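Local coordinates for protein HTH-type transcriptional regulator PrpR (Mycobacterium tuberculosis, PDB 6D2S) that regulates transcription of genes for short-chain fatty acid catabolism through the glyoxylate and methylcitrate cycles, which lets the bacterium use propionate derived from cholesterol, at residues R87-A92 against Y129-F134; K245-D250 against F261-G266. One frame throughout, in Å; residues are numbered along the deposited sequence.

How the contacts relate
Contact 1 packs two helices in the IrrE N-terminal-like region, and contact 2 pairs two strands in the C-terminal region, whose sequence family belongs to the GAF clan. They follow one another along the chain, contact 1 closing before contact 2 opens. Their centres lie about 19 Å apart and their nearest atoms about 10 Å apart, so neither touches the other. The calcium ion belongs to contact 2, where Ala248 and Asp250 bind it just beyond the strand pairing. Contact 1 supplies no ligand to it; the side chain of Phe89 stays about 11 Å from a bound calcium ion. One contact is held by apolar packing without hydrogen bonds, the other by backbone hydrogen bonding.

Contact 1 of 2, residues R87-A92 against Y129-F134; sequences RAFQIA and YFAGAF
Ala131 CB sits over the face of the Phe89 ring, a CH-pi contact 4.0 Å from the ring centroid and only 12° off the normal. CG of Phe89 lies anti to the backbone N (chi1 -170°), beside the carbonyl carbon; the ring at its end lies under Ala131 CB, and its CE1 is also 3.8 Å from Gly132 N. Among the aliphatic groups, Ala92 CB meets Ala131 CB at 3.7 Å and Phe134 CB more distantly at 4.3 Å. The two alanines meet where the helices come close: this is a crossing of helix 84-99 with helix 116-135 inside the IrrE N-terminal-like domain, with the axes of the two segments 8.4 Å apart at closest and their directions 127° from each other. Two backbone carbonyls also meet carbon atoms. Phe89 O is 3.5 Å from Ala131 CB and also accepts a hydrogen bond from Thr93 OG1, one turn on in its own helix; Ala92 O approaches the edge of the Phe130 ring near its plane, 3.5 Å from CD2. No hydrogen bond crosses between the segments. Beyond them, Leu21 and Ala25 of helix 19-31 pack on Phe130, and Phe134 reaches both Met28 of that helix and Leu43 of helix 39-51.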
# COMPACT_ATOMS: atom_id res chain seq x y z
N ARG A 87 6.25 -6.98 -9.60
CA ARG A 87 6.53 -8.42 -9.56
C ARG A 87 6.72 -8.89 -8.12
O ARG A 87 6.11 -9.87 -7.68
CB ARG A 87 7.76 -8.75 -10.40
CG ARG A 87 7.56 -8.50 -11.89
CD ARG A 87 8.82 -8.82 -12.70
NE ARG A 87 8.62 -8.51 -14.12
CZ ARG A 87 9.44 -8.91 -15.09
NH1 ARG A 87 10.50 -9.65 -14.81
NH2 ARG A 87 9.18 -8.59 -16.36
N ALA A 88 7.56 -8.18 -7.37
CA ALA A 88 7.76 -8.53 -5.97
C ALA A 88 6.45 -8.48 -5.20
O ALA A 88 6.16 -9.36 -4.38
CB ALA A 88 8.78 -7.58 -5.33
N PHE A 89 5.65 -7.43 -5.44
CA PHE A 89 4.38 -7.29 -4.73
C PHE A 89 3.47 -8.49 -4.97
O PHE A 89 2.85 -9.02 -4.03
CB PHE A 89 3.69 -5.99 -5.16
CG PHE A 89 2.50 -5.63 -4.32
CD1 PHE A 89 2.65 -4.80 -3.21
CD2 PHE A 89 1.25 -6.09 -4.65
CE1 PHE A 89 1.56 -4.45 -2.44
CE2 PHE A 89 0.14 -5.76 -3.88
CZ PHE A 89 0.30 -4.94 -2.78
N GLN A 90 3.39 -8.96 -6.21
CA GLN A 90 2.58 -10.13 -6.52
C GLN A 90 3.09 -11.37 -5.81
O GLN A 90 2.30 -12.17 -5.30
CB GLN A 90 2.54 -10.36 -8.03
CG GLN A 90 1.83 -9.27 -8.79
CD GLN A 90 0.42 -9.05 -8.28
OE1 GLN A 90 -0.37 -9.99 -8.17
NE2 GLN A 90 0.09 -7.80 -7.98
N ILE A 91 4.41 -11.58 -5.82
CA ILE A 91 4.98 -12.78 -5.21
C ILE A 91 4.76 -12.76 -3.71
O ILE A 91 4.41 -13.78 -3.11
CB ILE A 91 6.48 -12.90 -5.55
CG1 ILE A 91 6.67 -12.95 -7.07
CG2 ILE A 91 7.08 -14.13 -4.87
CD1 ILE A 91 8.13 -12.60 -7.52
N ALA A 92 4.95 -11.59 -3.09
CA ALA A 92 4.76 -11.51 -1.65
C ALA A 92 3.29 -11.65 -1.27
O ALA A 92 2.97 -12.19 -0.20
CB ALA A 92 5.33 -10.18 -1.12
N TYR A 129 -1.74 -6.32 2.30
CA TYR A 129 -1.07 -5.62 3.40
C TYR A 129 0.29 -6.25 3.69
O TYR A 129 1.30 -5.54 3.84
CB TYR A 129 -1.97 -5.64 4.66
CG TYR A 129 -1.33 -4.92 5.84
CD1 TYR A 129 -0.35 -5.54 6.60
CD2 TYR A 129 -1.72 -3.62 6.18
CE1 TYR A 129 0.25 -4.89 7.67
CE2 TYR A 129 -1.12 -2.95 7.25
CZ TYR A 129 -0.14 -3.60 7.99
OH TYR A 129 0.45 -2.96 9.06
N PHE A 130 0.32 -7.57 3.82
CA PHE A 130 1.58 -8.28 4.05
C PHE A 130 2.59 -7.97 2.95
O PHE A 130 3.77 -7.75 3.24
CB PHE A 130 1.31 -9.79 4.12
CG PHE A 130 2.56 -10.62 4.27
CD1 PHE A 130 3.05 -10.95 5.53
CD2 PHE A 130 3.24 -11.07 3.14
CE1 PHE A 130 4.19 -11.73 5.66
CE2 PHE A 130 4.38 -11.85 3.27
CZ PHE A 130 4.86 -12.17 4.53
N ALA A 131 2.15 -7.98 1.69
CA ALA A 131 3.08 -7.72 0.59
C ALA A 131 3.68 -6.33 0.70
O ALA A 131 4.89 -6.15 0.52
CB ALA A 131 2.39 -7.90 -0.76
N GLY A 132 2.86 -5.33 1.03
CA GLY A 132 3.39 -4.00 1.27
C GLY A 132 4.38 -3.96 2.43
O GLY A 132 5.38 -3.24 2.37
N ALA A 133 4.10 -4.72 3.49
CA ALA A 133 4.98 -4.70 4.66
C ALA A 133 6.24 -5.52 4.44
O ALA A 133 7.21 -5.34 5.16
CB ALA A 133 4.23 -5.21 5.89
N PHE A 134 6.24 -6.41 3.43
CA PHE A 134 7.45 -7.14 3.09
C PHE A 134 8.37 -6.31 2.18
O PHE A 134 9.58 -6.22 2.42
CB PHE A 134 7.06 -8.46 2.41
CG PHE A 134 8.20 -9.44 2.31
CD1 PHE A 134 9.19 -9.27 1.35
CD2 PHE A 134 8.29 -10.51 3.18
CE1 PHE A 134 10.26 -10.15 1.27
CE2 PHE A 134 9.37 -11.38 3.10
CZ PHE A 134 10.34 -11.20 2.14

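Contact 2 of 2, residues K245-D250 against F261-G266; sequences KTTAAD and FAVGLG. With CA (calcium ion), chain C.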
# COMPACT_ATOMS: atom_id res chain seq x y z
N LYS A 245 -1.01 13.02 -6.36
CA LYS A 245 -0.53 12.88 -7.73
C LYS A 245 -1.35 11.81 -8.43
O LYS A 245 -1.87 10.89 -7.78
CB LYS A 245 0.96 12.49 -7.74
CG LYS A 245 1.62 12.63 -9.10
CD LYS A 245 3.13 12.46 -8.99
CE LYS A 245 3.51 11.00 -9.12
NZ LYS A 245 4.99 10.83 -9.28
N THR A 246 -1.47 11.94 -9.75
CA THR A 246 -2.03 10.85 -10.53
C THR A 246 -1.03 9.70 -10.57
O THR A 246 0.18 9.90 -10.41
CB THR A 246 -2.37 11.28 -11.96
OG1 THR A 246 -1.19 11.78 -12.62
CG2 THR A 246 -3.45 12.35 -11.97
N THR A 247 -1.55 8.50 -10.77
CA THR A 247 -0.73 7.31 -10.93
C THR A 247 -0.66 6.98 -12.41
O THR A 247 -1.69 6.97 -13.10
CB THR A 247 -1.32 6.14 -10.15
OG1 THR A 247 -2.51 5.69 -10.80
CG2 THR A 247 -1.66 6.57 -8.74
N ALA A 248 0.55 6.73 -12.90
CA ALA A 248 0.70 6.32 -14.29
C ALA A 248 0.15 4.91 -14.47
O ALA A 248 0.39 4.02 -13.65
CB ALA A 248 2.17 6.38 -14.71
N ALA A 249 -0.62 4.72 -15.55
CA ALA A 249 -1.17 3.41 -15.90
C ALA A 249 -0.07 2.62 -16.60
O ALA A 249 0.11 2.70 -17.81
CB ALA A 249 -2.41 3.55 -16.77
N ASP A 250 0.67 1.84 -15.81
CA ASP A 250 1.86 1.15 -16.31
C ASP A 250 2.14 -0.09 -15.48
O ASP A 250 1.20 -0.71 -14.95
CB ASP A 250 3.05 2.11 -16.29
CG ASP A 250 3.40 2.58 -14.90
OD1 ASP A 250 4.42 3.29 -14.74
OD2 ASP A 250 2.67 2.23 -13.95
N PHE A 261 -5.95 6.86 -11.85
CA PHE A 261 -6.30 7.21 -10.49
C PHE A 261 -5.49 8.41 -10.04
O PHE A 261 -4.41 8.70 -10.57
CB PHE A 261 -6.05 6.03 -9.52
CG PHE A 261 -6.84 4.79 -9.85
CD1 PHE A 261 -8.11 4.60 -9.31
CD2 PHE A 261 -6.32 3.82 -10.69
CE1 PHE A 261 -8.84 3.46 -9.61
CE2 PHE A 261 -7.05 2.68 -10.99
CZ PHE A 261 -8.31 2.50 -10.45
N ALA A 262 -6.02 9.10 -9.04
CA ALA A 262 -5.26 10.06 -8.26
C ALA A 262 -5.22 9.56 -6.83
O ALA A 262 -6.21 9.02 -6.32
CB ALA A 262 -5.88 11.46 -8.31
N VAL A 263 -4.08 9.74 -6.18
CA VAL A 263 -3.87 9.28 -4.82
C VAL A 263 -3.25 10.41 -4.02
O VAL A 263 -2.43 11.17 -4.53
CB VAL A 263 -2.99 8.02 -4.79
CG1 VAL A 263 -2.45 7.77 -3.39
CG2 VAL A 263 -3.80 6.82 -5.28
N GLY A 264 -3.67 10.55 -2.76
CA GLY A 264 -3.17 11.63 -1.94
C GLY A 264 -3.07 11.23 -0.49
O GLY A 264 -3.69 10.26 -0.03
N LEU A 265 -2.26 12.00 0.23
CA LEU A 265 -2.11 11.90 1.67
C LEU A 265 -2.37 13.27 2.28
O LEU A 265 -1.91 14.29 1.76
CB LEU A 265 -0.70 11.45 2.06
CG LEU A 265 -0.30 10.04 1.67
CD1 LEU A 265 1.18 9.84 1.98
CD2 LEU A 265 -1.17 9.04 2.43
N GLY A 266 -3.08 13.28 3.39
CA GLY A 266 -3.27 14.50 4.17
C GLY A 266 -2.89 14.26 5.61
O GLY A 266 -3.22 13.23 6.19
CA CA C . 1.44 2.88 -11.94
O HOH W 1 2.10 3.92 -9.84
O HOH W 2 -0.53 2.87 -10.72
O HOH W 3 0.57 0.89 -13.38
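Lys245 and Val263 are joined by a reciprocal pair of backbone hydrogen bonds: Lys245 N reaches Val263 O at 3.0 Å, nearly in line with the C=O (164°), and Val263 N returns to Lys245 O over a straight N-H...O path of 170°. This makes them a hydrogen-bonded pair of adjacent antiparallel strands in the five-stranded sheet of the C-terminal domain; the loop between the strands holds the calcium ligand Leu252. At the next pair, the non-hydrogen-bonded Thr246 and Ala262, the backbones draw together. Phe261 O takes the N-H of Thr247 at 2.9 Å and also lies 3.2 Å from Thr246 CA, in a CA-H...O contact. Thr247 OG1 stands at the edge of the Phe261 ring, near its plane, and 3.8 Å from Phe261 CB.

Beyond the pairing the chain turns to the calcium ion. Ala248 O binds it at 2.3 Å, three waters add to the shell and Leu252 O completes it. Asp250 is monodentate: OD2 bonds calcium at 2.4 Å, whereas OD1 stays 4.1 Å from the ion.

Further out, strand 183-189 bonds to the other side of 261-266, through Thr188 to Ala262 and Val186 to Gly264. Lys245 NZ forms a salt bridge with Asp153, and Thr246 OG1 is hydrogen-bonded to the backbone N of Glu225.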